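Local structure of diaminopimelate decarboxylase (Aquifex aeolicus, 2P3E) at residues F19-S24 and L395-S400; L11-G16 and H327-E332; R388-E393 and Y410-E415; H71-L76 and K95-P100. The protein probably catalyses the last step of lysine biosynthesis, the pyridoxal phosphate-dependent decarboxylation of meso-diaminopimelate to L-lysine, as a homodimer. One frame throughout, in Å; residues are numbered along the deposited sequence.

Contact 1 of 4, residues F19-S24 and L395-S400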
loop_
_atom_site.group_PDB
_atom_site.type_symbol
_atom_site.label_atom_id
_atom_site.label_comp_id
_atom_site.label_asym_id
_atom_site.label_seq_id
_atom_site.Cartn_x
_atom_site.Cartn_y
_atom_site.Cartn_z
ATOM N N PHE B 19 -3.741 -8.790 -27.826
ATOM C CA PHE B 19 -2.375 -8.398 -28.156
ATOM C C PHE B 19 -2.134 -6.940 -27.722
ATOM O O PHE B 19 -3.057 -6.127 -27.740
ATOM C CB PHE B 19 -2.119 -8.505 -29.670
ATOM C CG PHE B 19 -1.859 -9.915 -30.166
ATOM C CD1 PHE B 19 -0.575 -10.328 -30.473
ATOM C CD2 PHE B 19 -2.901 -10.812 -30.349
ATOM C CE1 PHE B 19 -0.326 -11.632 -30.940
ATOM C CE2 PHE B 19 -2.668 -12.127 -30.810
ATOM C CZ PHE B 19 -1.383 -12.530 -31.102
ATOM N N ILE B 20 -0.888 -6.625 -27.381
ATOM C CA ILE B 20 -0.448 -5.236 -27.173
ATOM C C ILE B 20 0.841 -5.024 -27.942
ATOM O O ILE B 20 1.792 -5.784 -27.778
ATOM C CB ILE B 20 -0.256 -4.898 -25.652
ATOM C CG1 ILE B 20 0.053 -3.400 -25.462
ATOM C CG2 ILE B 20 0.811 -5.804 -25.003
ATOM C CD1 ILE B 20 0.040 -2.949 -24.019
ATOM N N GLU B 21 0.870 -4.000 -28.793
ATOM C CA GLU B 21 1.992 -3.775 -29.718
ATOM C C GLU B 21 2.480 -5.058 -30.438
ATOM O O GLU B 21 3.689 -5.316 -30.539
ATOM C CB GLU B 21 3.165 -3.064 -29.008
ATOM C CG GLU B 21 2.841 -1.631 -28.601
ATOM C CD GLU B 21 4.044 -0.727 -28.648
ATOM O OE1 GLU B 21 4.817 -0.818 -29.630
ATOM O OE2 GLU B 21 4.215 0.077 -27.706
ATOM N N GLY B 22 1.534 -5.855 -30.920
ATOM C CA GLY B 22 1.845 -7.087 -31.659
ATOM C C GLY B 22 2.393 -8.227 -30.811
ATOM O O GLY B 22 2.978 -9.169 -31.347
ATOM N N VAL B 23 2.251 -8.129 -29.483
ATOM C CA VAL B 23 2.680 -9.205 -28.589
ATOM C C VAL B 23 1.475 -9.758 -27.825
ATOM O O VAL B 23 0.707 -9.006 -27.223
ATOM C CB VAL B 23 3.801 -8.762 -27.595
ATOM C CG1 VAL B 23 4.255 -9.943 -26.727
ATOM C CG2 VAL B 23 4.993 -8.182 -28.339
ATOM N N SER B 24 1.315 -11.077 -27.869
ATOM C CA SER B 24 0.183 -11.759 -27.246
ATOM C C SER B 24 0.319 -11.651 -25.725
ATOM O O SER B 24 1.362 -11.974 -25.178
ATOM C CB SER B 24 0.200 -13.235 -27.662
ATOM O OG SER B 24 -0.553 -14.023 -26.781
ATOM N N LEU B 395 8.074 -4.393 -20.878
ATOM C CA LEU B 395 7.850 -3.276 -21.789
ATOM C C LEU B 395 7.862 -3.804 -23.232
ATOM O O LEU B 395 8.872 -4.374 -23.695
ATOM C CB LEU B 395 8.940 -2.226 -21.617
ATOM C CG LEU B 395 8.948 -0.992 -22.550
ATOM C CD1 LEU B 395 7.774 -0.083 -22.238
ATOM C CD2 LEU B 395 10.263 -0.257 -22.386
ATOM N N VAL B 396 6.737 -3.633 -23.917
ATOM C CA VAL B 396 6.574 -4.120 -25.278
ATOM C C VAL B 396 6.816 -2.970 -26.269
ATOM O O VAL B 396 6.443 -1.826 -26.002
ATOM C CB VAL B 396 5.185 -4.743 -25.486
ATOM C CG1 VAL B 396 5.064 -5.291 -26.891
ATOM C CG2 VAL B 396 4.960 -5.890 -24.508
ATOM N N GLU B 397 7.487 -3.271 -27.381
ATOM C CA GLU B 397 7.661 -2.289 -28.449
ATOM C C GLU B 397 7.702 -3.021 -29.791
ATOM O O GLU B 397 8.623 -3.823 -30.031
ATOM C CB GLU B 397 8.950 -1.497 -28.254
ATOM C CG GLU B 397 9.152 -0.369 -29.273
ATOM C CD GLU B 397 10.354 0.498 -28.951
ATOM O OE1 GLU B 397 10.478 0.990 -27.803
ATOM O OE2 GLU B 397 11.180 0.709 -29.842
ATOM N N ASN B 398 6.695 -2.755 -30.621
ATOM C CA ASN B 398 6.624 -3.266 -32.001
ATOM C C ASN B 398 7.020 -4.753 -32.108
ATOM O O ASN B 398 8.030 -5.094 -32.730
ATOM C CB ASN B 398 7.492 -2.399 -32.922
ATOM C CG ASN B 398 7.229 -2.663 -34.400
ATOM O OD1 ASN B 398 6.173 -3.180 -34.777
ATOM N ND2 ASN B 398 8.198 -2.307 -35.242
ATOM N N GLY B 399 6.252 -5.614 -31.442
ATOM C CA GLY B 399 6.475 -7.062 -31.501
ATOM C C GLY B 399 7.561 -7.655 -30.612
ATOM O O GLY B 399 7.676 -8.879 -30.525
ATOM N N SER B 400 8.378 -6.828 -29.964
ATOM C CA SER B 400 9.413 -7.370 -29.089
ATOM C C SER B 400 9.233 -6.901 -27.644
ATOM O O SER B 400 8.387 -6.045 -27.375
ATOM C CB SER B 400 10.805 -7.046 -29.616
ATOM O OG SER B 400 11.108 -5.676 -29.456
#

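Contact 2 of 4, residues L11-G16 and H327-E332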
loop_
_atom_site.group_PDB
_atom_site.type_symbol
_atom_site.label_atom_id
_atom_site.label_comp_id
_atom_site.label_asym_id
_atom_site.label_seq_id
_atom_site.Cartn_x
_atom_site.Cartn_y
_atom_site.Cartn_z
ATOM N N LEU B 11 -3.723 -1.823 -28.351
ATOM C CA LEU B 11 -4.448 -3.004 -27.913
ATOM C C LEU B 11 -5.400 -3.480 -29.004
ATOM O O LEU B 11 -6.129 -2.684 -29.604
ATOM C CB LEU B 11 -5.282 -2.712 -26.661
ATOM C CG LEU B 11 -4.676 -2.745 -25.258
ATOM C CD1 LEU B 11 -5.684 -2.160 -24.271
ATOM C CD2 LEU B 11 -4.313 -4.175 -24.867
ATOM N N GLU B 12 -5.419 -4.786 -29.225
ATOM C CA GLU B 12 -6.377 -5.375 -30.156
ATOM C C GLU B 12 -6.526 -6.859 -29.925
ATOM O O GLU B 12 -5.585 -7.531 -29.484
ATOM C CB GLU B 12 -5.946 -5.136 -31.615
ATOM C CG GLU B 12 -4.603 -5.709 -31.967
ATOM C CD GLU B 12 -4.305 -5.647 -33.465
ATOM O OE1 GLU B 12 -4.813 -4.725 -34.151
ATOM O OE2 GLU B 12 -3.564 -6.525 -33.949
ATOM N N TYR B 13 -7.713 -7.367 -30.241
ATOM C CA TYR B 13 -7.910 -8.798 -30.365
ATOM C C TYR B 13 -7.533 -9.275 -31.770
ATOM O O TYR B 13 -7.862 -8.617 -32.767
ATOM C CB TYR B 13 -9.351 -9.159 -30.064
ATOM C CG TYR B 13 -9.716 -9.140 -28.598
ATOM C CD1 TYR B 13 -9.253 -10.129 -27.727
ATOM C CD2 TYR B 13 -10.556 -8.156 -28.090
ATOM C CE1 TYR B 13 -9.605 -10.123 -26.373
ATOM C CE2 TYR B 13 -10.922 -8.144 -26.743
ATOM C CZ TYR B 13 -10.429 -9.128 -25.889
ATOM O OH TYR B 13 -10.801 -9.106 -24.566
ATOM N N ARG B 14 -6.811 -10.392 -31.831
ATOM C CA ARG B 14 -6.465 -11.065 -33.092
ATOM C C ARG B 14 -6.923 -12.514 -32.968
ATOM O O ARG B 14 -6.304 -13.299 -32.229
ATOM C CB ARG B 14 -4.953 -11.067 -33.330
ATOM C CG ARG B 14 -4.291 -9.717 -33.504
ATOM C CD ARG B 14 -2.814 -9.921 -33.893
ATOM N NE ARG B 14 -2.086 -8.664 -33.995
ATOM C CZ ARG B 14 -0.798 -8.557 -34.305
ATOM N NH1 ARG B 14 -0.063 -9.637 -34.574
ATOM N NH2 ARG B 14 -0.250 -7.352 -34.364
ATOM N N ASP B 15 -8.005 -12.862 -33.674
ATOM C CA ASP B 15 -8.584 -14.221 -33.636
ATOM C C ASP B 15 -8.910 -14.674 -32.198
ATOM O O ASP B 15 -8.583 -15.790 -31.793
ATOM C CB ASP B 15 -7.646 -15.219 -34.342
ATOM C CG ASP B 15 -8.224 -16.625 -34.426
ATOM O OD1 ASP B 15 -9.443 -16.771 -34.665
ATOM O OD2 ASP B 15 -7.447 -17.584 -34.245
ATOM N N GLY B 16 -9.533 -13.782 -31.430
ATOM C CA GLY B 16 -9.970 -14.076 -30.059
ATOM C C GLY B 16 -8.899 -13.906 -28.986
ATOM O O GLY B 16 -9.168 -14.145 -27.813
ATOM N N HIS B 327 -11.365 -1.026 -16.129
ATOM C CA HIS B 327 -11.966 -1.937 -17.097
ATOM C C HIS B 327 -11.204 -3.264 -17.086
ATOM O O HIS B 327 -9.965 -3.284 -17.072
ATOM C CB HIS B 327 -11.988 -1.307 -18.488
ATOM C CG HIS B 327 -12.991 -1.927 -19.426
ATOM N ND1 HIS B 327 -14.337 -1.972 -19.151
ATOM C CD2 HIS B 327 -12.836 -2.505 -20.642
ATOM C CE1 HIS B 327 -14.973 -2.572 -20.147
ATOM N NE2 HIS B 327 -14.086 -2.892 -21.073
ATOM N N ILE B 328 -11.956 -4.366 -17.033
ATOM C CA ILE B 328 -11.366 -5.713 -16.989
ATOM C C ILE B 328 -11.945 -6.568 -18.131
ATOM O O ILE B 328 -13.168 -6.692 -18.251
ATOM C CB ILE B 328 -11.582 -6.418 -15.620
ATOM C CG1 ILE B 328 -11.013 -5.539 -14.474
ATOM C CG2 ILE B 328 -10.944 -7.810 -15.625
ATOM C CD1 ILE B 328 -11.162 -6.126 -13.079
ATOM N N ILE B 329 -11.052 -7.137 -18.939
ATOM C CA ILE B 329 -11.423 -7.896 -20.125
ATOM C C ILE B 329 -10.685 -9.231 -20.147
ATOM O O ILE B 329 -9.572 -9.338 -19.593
ATOM C CB ILE B 329 -11.120 -7.106 -21.432
ATOM C CG1 ILE B 329 -9.609 -6.817 -21.560
ATOM C CG2 ILE B 329 -11.958 -5.827 -21.462
ATOM C CD1 ILE B 329 -9.173 -6.086 -22.846
ATOM N N PRO B 330 -11.283 -10.249 -20.802
ATOM C CA PRO B 330 -10.564 -11.512 -20.952
ATOM C C PRO B 330 -9.438 -11.414 -21.990
ATOM O O PRO B 330 -9.539 -10.669 -22.987
ATOM C CB PRO B 330 -11.668 -12.493 -21.372
ATOM C CG PRO B 330 -12.653 -11.631 -22.151
ATOM C CD PRO B 330 -12.622 -10.291 -21.440
ATOM N N VAL B 331 -8.338 -12.102 -21.722
ATOM C CA VAL B 331 -7.239 -12.187 -22.678
ATOM C C VAL B 331 -7.683 -13.055 -23.887
ATOM O O VAL B 331 -7.235 -12.826 -25.010
ATOM C CB VAL B 331 -5.948 -12.736 -21.985
ATOM C CG1 VAL B 331 -4.869 -13.182 -22.997
ATOM C CG2 VAL B 331 -5.384 -11.694 -20.990
ATOM N N GLU B 332 -8.561 -14.030 -23.626
ATOM C CA GLU B 332 -9.188 -14.852 -24.680
ATOM C C GLU B 332 -10.705 -14.618 -24.705
ATOM O O GLU B 332 -11.392 -14.904 -23.722
ATOM C CB GLU B 332 -8.909 -16.354 -24.463
ATOM C CG GLU B 332 -7.482 -16.829 -24.733
ATOM C CD GLU B 332 -7.358 -18.358 -24.897
ATOM O OE1 GLU B 332 -8.371 -19.084 -24.817
ATOM O OE2 GLU B 332 -6.229 -18.857 -25.108
#

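Contact 3 of 4, residues R388-E393 and Y410-E415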
loop_
_atom_site.group_PDB
_atom_site.type_symbol
_atom_site.label_atom_id
_atom_site.label_comp_id
_atom_site.label_asym_id
_atom_site.label_seq_id
_atom_site.Cartn_x
_atom_site.Cartn_y
_atom_site.Cartn_z
ATOM N N ARG B 388 3.512 -11.199 -0.074
ATOM C CA ARG B 388 3.359 -11.454 -1.491
ATOM C C ARG B 388 4.391 -10.679 -2.298
ATOM O O ARG B 388 4.389 -9.451 -2.277
ATOM C CB ARG B 388 1.933 -11.100 -1.961
ATOM C CG ARG B 388 0.857 -11.912 -1.234
ATOM C CD ARG B 388 -0.494 -11.929 -1.956
ATOM N NE ARG B 388 -0.518 -12.978 -2.982
ATOM C CZ ARG B 388 -0.797 -14.281 -2.793
ATOM N NH1 ARG B 388 -1.152 -14.786 -1.603
ATOM N NH2 ARG B 388 -0.739 -15.100 -3.849
ATOM N N PRO B 389 5.291 -11.396 -3.008
ATOM C CA PRO B 389 6.241 -10.686 -3.868
ATOM C C PRO B 389 5.490 -9.937 -4.966
ATOM O O PRO B 389 4.441 -10.405 -5.449
ATOM C CB PRO B 389 7.082 -11.804 -4.491
ATOM C CG PRO B 389 6.916 -12.984 -3.577
ATOM C CD PRO B 389 5.501 -12.853 -3.027
ATOM N N ARG B 390 6.023 -8.781 -5.337
ATOM C CA ARG B 390 5.398 -7.954 -6.359
ATOM C C ARG B 390 5.656 -8.481 -7.773
ATOM O O ARG B 390 6.548 -9.311 -8.003
ATOM C CB ARG B 390 5.821 -6.487 -6.227
ATOM C CG ARG B 390 5.369 -5.855 -4.895
ATOM C CD ARG B 390 5.773 -4.395 -4.766
ATOM N NE ARG B 390 7.231 -4.235 -4.635
ATOM C CZ ARG B 390 7.822 -3.186 -4.069
ATOM N NH1 ARG B 390 7.082 -2.195 -3.576
ATOM N NH2 ARG B 390 9.152 -3.121 -3.994
ATOM N N ALA B 391 4.838 -7.996 -8.699
ATOM C CA ALA B 391 4.766 -8.507 -10.060
ATOM C C ALA B 391 6.014 -8.182 -10.863
ATOM O O ALA B 391 6.688 -7.177 -10.596
ATOM C CB ALA B 391 3.553 -7.893 -10.753
ATOM N N ALA B 392 6.283 -9.010 -11.883
ATOM C CA ALA B 392 7.244 -8.638 -12.934
ATOM C C ALA B 392 6.633 -7.485 -13.753
ATOM O O ALA B 392 5.407 -7.334 -13.804
ATOM C CB ALA B 392 7.550 -9.830 -13.846
ATOM N N GLU B 393 7.503 -6.683 -14.364
ATOM C CA GLU B 393 7.090 -5.649 -15.297
ATOM C C GLU B 393 7.801 -5.841 -16.656
ATOM O O GLU B 393 9.007 -6.007 -16.713
ATOM C CB GLU B 393 7.431 -4.268 -14.749
ATOM C CG GLU B 393 6.608 -3.845 -13.500
ATOM C CD GLU B 393 6.954 -2.415 -13.039
ATOM O OE1 GLU B 393 8.130 -2.151 -12.647
ATOM O OE2 GLU B 393 6.058 -1.545 -13.052
ATOM N N TYR B 410 10.520 -14.226 -2.094
ATOM C CA TYR B 410 10.343 -14.007 -0.651
ATOM C C TYR B 410 11.580 -13.409 0.022
ATOM O O TYR B 410 11.458 -12.562 0.921
ATOM C CB TYR B 410 9.964 -15.318 0.051
ATOM C CG TYR B 410 8.775 -16.033 -0.556
ATOM C CD1 TYR B 410 7.653 -15.321 -1.014
ATOM C CD2 TYR B 410 8.752 -17.423 -0.635
ATOM C CE1 TYR B 410 6.561 -15.991 -1.577
ATOM C CE2 TYR B 410 7.664 -18.098 -1.181
ATOM C CZ TYR B 410 6.572 -17.367 -1.645
ATOM O OH TYR B 410 5.494 -18.036 -2.178
ATOM N N ASP B 411 12.761 -13.869 -0.410
ATOM C CA ASP B 411 13.997 -13.391 0.154
ATOM C C ASP B 411 14.087 -11.867 0.036
ATOM O O ASP B 411 14.550 -11.211 0.959
ATOM C CB ASP B 411 15.207 -14.028 -0.539
ATOM C CG ASP B 411 15.497 -15.475 -0.055
ATOM O OD1 ASP B 411 14.909 -15.931 0.957
ATOM O OD2 ASP B 411 16.342 -16.125 -0.712
ATOM N N TYR B 412 13.663 -11.324 -1.108
ATOM C CA TYR B 412 13.714 -9.861 -1.349
ATOM C C TYR B 412 12.907 -9.053 -0.327
ATOM O O TYR B 412 13.368 -8.013 0.174
ATOM C CB TYR B 412 13.211 -9.543 -2.766
ATOM C CG TYR B 412 13.009 -8.046 -3.027
ATOM C CD1 TYR B 412 14.080 -7.244 -3.423
ATOM C CD2 TYR B 412 11.750 -7.457 -2.868
ATOM C CE1 TYR B 412 13.911 -5.859 -3.675
ATOM C CE2 TYR B 412 11.553 -6.080 -3.099
ATOM C CZ TYR B 412 12.626 -5.291 -3.509
ATOM O OH TYR B 412 12.446 -3.950 -3.743
ATOM N N ILE B 413 11.705 -9.532 -0.031
ATOM C CA ILE B 413 10.814 -8.891 0.955
ATOM C C ILE B 413 11.512 -8.723 2.317
ATOM O O ILE B 413 11.447 -7.650 2.925
ATOM C CB ILE B 413 9.470 -9.656 1.119
ATOM C CG1 ILE B 413 8.742 -9.790 -0.233
ATOM C CG2 ILE B 413 8.545 -8.955 2.152
ATOM C CD1 ILE B 413 7.516 -10.732 -0.190
ATOM N N VAL B 414 12.164 -9.785 2.793
ATOM C CA VAL B 414 12.746 -9.761 4.146
ATOM C C VAL B 414 14.272 -9.561 4.186
ATOM O O VAL B 414 14.881 -9.655 5.254
ATOM C CB VAL B 414 12.332 -11.023 4.970
ATOM C CG1 VAL B 414 10.800 -11.048 5.157
ATOM C CG2 VAL B 414 12.799 -12.292 4.291
ATOM N N GLU B 415 14.881 -9.276 3.035
ATOM C CA GLU B 415 16.344 -9.113 2.949
ATOM C C GLU B 415 16.938 -8.136 3.985
ATOM O O GLU B 415 17.969 -8.443 4.587
ATOM C CB GLU B 415 16.793 -8.786 1.512
ATOM C CG GLU B 415 18.339 -8.865 1.291
ATOM C CD GLU B 415 19.095 -7.592 1.674
ATOM O OE1 GLU B 415 18.453 -6.532 1.846
ATOM O OE2 GLU B 415 20.347 -7.645 1.801
#

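Contact 4 of 4, residues H71-L76 and K95-P100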
loop_
_atom_site.group_PDB
_atom_site.type_symbol
_atom_site.label_atom_id
_atom_site.label_comp_id
_atom_site.label_asym_id
_atom_site.label_seq_id
_atom_site.Cartn_x
_atom_site.Cartn_y
_atom_site.Cartn_z
ATOM N N HIS B 71 13.531 2.279 -16.079
ATOM C CA HIS B 71 13.546 2.140 -17.537
ATOM C C HIS B 71 12.454 2.985 -18.202
ATOM O O HIS B 71 12.668 3.561 -19.277
ATOM C CB HIS B 71 13.454 0.659 -17.951
ATOM C CG HIS B 71 14.535 -0.190 -17.343
ATOM N ND1 HIS B 71 15.845 -0.156 -17.783
ATOM C CD2 HIS B 71 14.513 -1.049 -16.290
ATOM C CE1 HIS B 71 16.575 -0.984 -17.049
ATOM N NE2 HIS B 71 15.791 -1.527 -16.130
ATOM N N LEU B 72 11.293 3.087 -17.560
ATOM C CA LEU B 72 10.229 3.929 -18.092
ATOM C C LEU B 72 10.589 5.412 -17.969
ATOM O O LEU B 72 10.309 6.204 -18.882
ATOM C CB LEU B 72 8.895 3.622 -17.398
ATOM C CG LEU B 72 8.379 2.174 -17.531
ATOM C CD1 LEU B 72 7.073 1.971 -16.749
ATOM C CD2 LEU B 72 8.177 1.772 -19.014
ATOM N N VAL B 73 11.202 5.784 -16.845
ATOM C CA VAL B 73 11.643 7.153 -16.637
ATOM C C VAL B 73 12.750 7.505 -17.640
ATOM O O VAL B 73 12.731 8.594 -18.210
ATOM C CB VAL B 73 12.084 7.422 -15.178
ATOM C CG1 VAL B 73 12.538 8.883 -15.017
ATOM C CG2 VAL B 73 10.906 7.114 -14.193
ATOM N N LYS B 74 13.676 6.572 -17.868
ATOM C CA LYS B 74 14.746 6.776 -18.874
ATOM C C LYS B 74 14.182 7.010 -20.263
ATOM O O LYS B 74 14.648 7.901 -20.983
ATOM C CB LYS B 74 15.756 5.617 -18.881
ATOM C CG LYS B 74 16.937 5.867 -19.864
ATOM C CD LYS B 74 18.069 4.911 -19.592
ATOM C CE LYS B 74 19.381 5.446 -20.160
ATOM N NZ LYS B 74 19.979 6.480 -19.216
ATOM N N LEU B 75 13.177 6.226 -20.625
ATOM C CA LEU B 75 12.458 6.358 -21.885
ATOM C C LEU B 75 11.966 7.799 -22.152
ATOM O O LEU B 75 12.147 8.354 -23.253
ATOM C CB LEU B 75 11.282 5.368 -21.875
ATOM C CG LEU B 75 10.714 4.783 -23.162
ATOM C CD1 LEU B 75 11.715 3.805 -23.787
ATOM C CD2 LEU B 75 9.397 4.061 -22.919
ATOM N N LEU B 76 11.338 8.396 -21.140
ATOM C CA LEU B 76 10.860 9.781 -21.204
ATOM C C LEU B 76 12.012 10.776 -21.195
ATOM O O LEU B 76 12.014 11.735 -21.975
ATOM C CB LEU B 76 9.888 10.065 -20.035
ATOM C CG LEU B 76 8.578 9.264 -20.154
ATOM C CD1 LEU B 76 7.856 9.165 -18.802
ATOM C CD2 LEU B 76 7.671 9.873 -21.212
ATOM N N LYS B 95 17.775 11.308 -11.737
ATOM C CA LYS B 95 19.210 11.435 -12.050
ATOM C C LYS B 95 19.811 10.174 -12.673
ATOM O O LYS B 95 20.557 10.269 -13.645
ATOM C CB LYS B 95 20.005 11.891 -10.813
ATOM C CG LYS B 95 19.834 13.388 -10.508
ATOM C CD LYS B 95 20.291 13.767 -9.092
ATOM C CE LYS B 95 21.790 13.957 -8.992
ATOM N NZ LYS B 95 22.203 14.484 -7.652
ATOM N N LYS B 96 19.453 9.005 -12.136
ATOM C CA LYS B 96 19.866 7.714 -12.677
ATOM C C LYS B 96 19.334 7.485 -14.072
ATOM O O LYS B 96 19.988 6.818 -14.891
ATOM C CB LYS B 96 19.364 6.564 -11.795
ATOM C CG LYS B 96 20.168 6.328 -10.537
ATOM C CD LYS B 96 21.330 5.379 -10.782
ATOM C CE LYS B 96 22.006 5.053 -9.467
ATOM N NZ LYS B 96 23.318 4.371 -9.692
ATOM N N ALA B 97 18.141 8.008 -14.340
ATOM C CA ALA B 97 17.542 7.896 -15.665
ATOM C C ALA B 97 18.069 8.927 -16.672
ATOM O O ALA B 97 17.605 8.973 -17.813
ATOM C CB ALA B 97 16.010 7.961 -15.561
ATOM N N GLY B 98 19.030 9.745 -16.260
ATOM C CA GLY B 98 19.656 10.699 -17.174
ATOM C C GLY B 98 18.957 12.046 -17.287
ATOM O O GLY B 98 19.342 12.877 -18.118
ATOM N N ILE B 99 17.936 12.282 -16.458
ATOM C CA ILE B 99 17.273 13.592 -16.449
ATOM C C ILE B 99 18.134 14.620 -15.704
ATOM O O ILE B 99 18.409 14.446 -14.526
ATOM C CB ILE B 99 15.831 13.495 -15.872
ATOM C CG1 ILE B 99 14.988 12.572 -16.778
ATOM C CG2 ILE B 99 15.196 14.897 -15.731
ATOM C CD1 ILE B 99 13.564 12.326 -16.347
ATOM N N PRO B 100 18.595 15.674 -16.411
ATOM C CA PRO B 100 19.410 16.713 -15.780
ATOM C C PRO B 100 18.621 17.575 -14.770
ATOM O O PRO B 100 17.442 17.875 -15.007
ATOM C CB PRO B 100 19.860 17.568 -16.963
ATOM C CG PRO B 100 18.848 17.357 -18.015
ATOM C CD PRO B 100 18.380 15.939 -17.847
#

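Contact 1 of 4, residues F19-S24 and L395-S400
Glu21 reaches from the tip of one beta hairpin to the tip of another. Both tips are type I' turns, Ile20 to Val23 and Glu397 to Ser400. The Glu21 CB rests 3.6 Å from Val396 CG1. CG lies anti to the carbonyl carbon (chi1 -67°), and the chain then bends at chi2. The carboxylate ends beside the backbone of the second turn. There Glu21 OE1 accepts a hydrogen bond from Asn398 N at 2.9 Å. The bond is nearly straight, 168° at the hydrogen, but the donor stands well above the carboxylate plane. OE2 is held elsewhere, by Ser40 OG and Asn42 N. The Glu21 backbone adds a second link, with Gly399 N 2.7 Å from Glu21 O. Next to these bonds, Val23 CG2 presses on Val396 CG1 at 3.2 Å, tighter than a usual carbon contact. Val396 CG1 also lies 3.4 Å from Ile20 O. An alanine in place of Glu21 would probably leave Asn398 N, Ser40 OG and Asn42 N without this acceptor and weaken the join between the turns. Ile20 and Val396 both lean on Val38 of strand 36-40. Val23 and Val396 share Val401 of strand 400-405 and Leu28 of helix 25-32.

Contact 2 of 4, residues L11-G16 and H327-E332
The Tyr13 ring presents its edge to the 327-332 segment. Pro330 O and Val331 O both lie near the ring plane, with Val331 O 3.8 Å from Tyr13 CE1. Ile329 CD1 approaches obliquely, 4.5 Å from Tyr13 CZ. Leu4 of helix 3-7, Leu18 and Thr333 also touch the Tyr13 side chain. The phenol donates its proton to the Pro330 carbonyl, with Tyr13 OH 2.6 Å from Pro330 O. The donor sits in the carbonyl plane, at a C=O...donor angle of 154°. The same hydroxyl is flanked by carbon: Ile329 CB is 3.7 Å from Tyr13 OH, and Pro330 CD is 3.8 Å from it. Strand 11-14 is an outer strand of a small three-stranded antiparallel sheet near the N-terminus. Strand 328-330 belongs to the large mixed sheet, where it pairs with strand 368-371. The contact therefore joins two sheets. Leu18, in the middle strand of the small sheet, touches Ile329 and pairs by its backbone with Val331. At the far end, Glu332 CA makes a C-H...O contact with Gly16 O at 3.2 Å. The Gly16 backbone also bonds to Thr333. The Glu332 carboxylate has its partner elsewhere: OE2 forms a salt bridge with Lys26 NZ.

Contact 3 of 4, residues R388-E393 and Y410-E415
A short C-terminal helix, 410-414, packs here against the loop that leads into strand 392-397, at the interface of the homodimer. Pro389 carries much of the contact. Its ring crosses that of Tyr410 obliquely. Pro389 CG is 3.5 Å from Tyr410 CD1, and Pro389 CD is 3.6 Å from Tyr410 CE1. With CG anti to its carbonyl carbon (chi1 -53°), the Tyr410 ring comes to lie against Pro389. Ile413 lies one turn further along the helix. Its CD1 reaches the backbone of the loop, 3.7 Å from Pro389 N and 3.8 Å from Arg388 C. A glycine in place of Pro389 would probably open a gap beside Tyr410 and leave its ring freer to turn. Arg390 comes to the edge of Tyr412, with Arg390 NH2 3.4 Å from Tyr412 OH. The hydroxyl is near the guanidinium plane, and the guanidinium and ring planes are 41° apart. Both groups have firmer partners elsewhere. Arg390 NE forms a salt bridge with Glu408 OE2, and Arg390 NH1 bonds to Ser382 O and to His384 ND1 of the second subunit. The Tyr412 ring stacks on Tyr412 of the second subunit, and its hydroxyl bonds to the Tyr412 O of that subunit. Carbon contact thus holds the Pro389 end, while the Arg390 end is polar and shared with the partner chain. Glu408 would probably offset part of the positive charge that Arg390 and the nearby Arg405 bring together.

Contact 4 of 4, residues H71-L76 and K95-P100
Val73 and Ala97 face each other, each directing its CB across the contact. Val73 CG1 does the touching. Val73 CG1 lies anti to the backbone N (chi1 -180°) and meets Ala97 CB at 3.6 Å. Val73 CG1 also meets Ile99 CD1 at 3.8 Å, and the Val73 and Ile99 side chains cross at about a right angle. The small Ala97 lets the backbones come close. Its CB sits 3.6 Å from Lys74 N, and the CA atoms of Lys74 and Ala97 are only 4.4 Å apart. Lys74 runs past the side of this pair. Its CG lies 3.8 Å from Ala97 O, and a bend at chi4 (80°) brings NZ to 3.7 Å from Ala97 O. Ala97 is followed by Gly98, which ends helix 88-96 in a Schellman motif. Its positive phi turns the chain back, and the tip of Ile99 then reaches Val73. The contact joins the middle of helix 70-78 to the C-terminal end of helix 88-96 in the barrel domain that binds pyridoxal phosphate in this family. Val73 also touches Tyr62 of strand 59-63. On other sides of helix 70-78, Leu72 and Leu76 pack on Ile44 of helix 41-54, and Leu72 meets Ile404 of strand 400-405.

Contacts 1 and 2 are neighbours, with centres 13 Å apart. They share the small N-terminal sheet, whose adjacent strands 11-14 and 17-20 are joined by a probable hydrogen bond from Phe19 N to Glu12 O. Both tie this sheet to the large mixed sheet. The 388-393 segment of contact 3 leads into strand 392-397, and contact 1 lies at its end, their centres 26 Å apart. Contact 4 belongs to the barrel, yet Leu72 packs on Leu395 of contact 1. Along the chain, contact 4 is nested within the loops closed by contacts 1 and 2 and closes before contact 3 opens. Strand 392-397 thus links the loop at the dimer interface to the turn that meets the N-terminal sheet, with barrel helix 70-78 beside it.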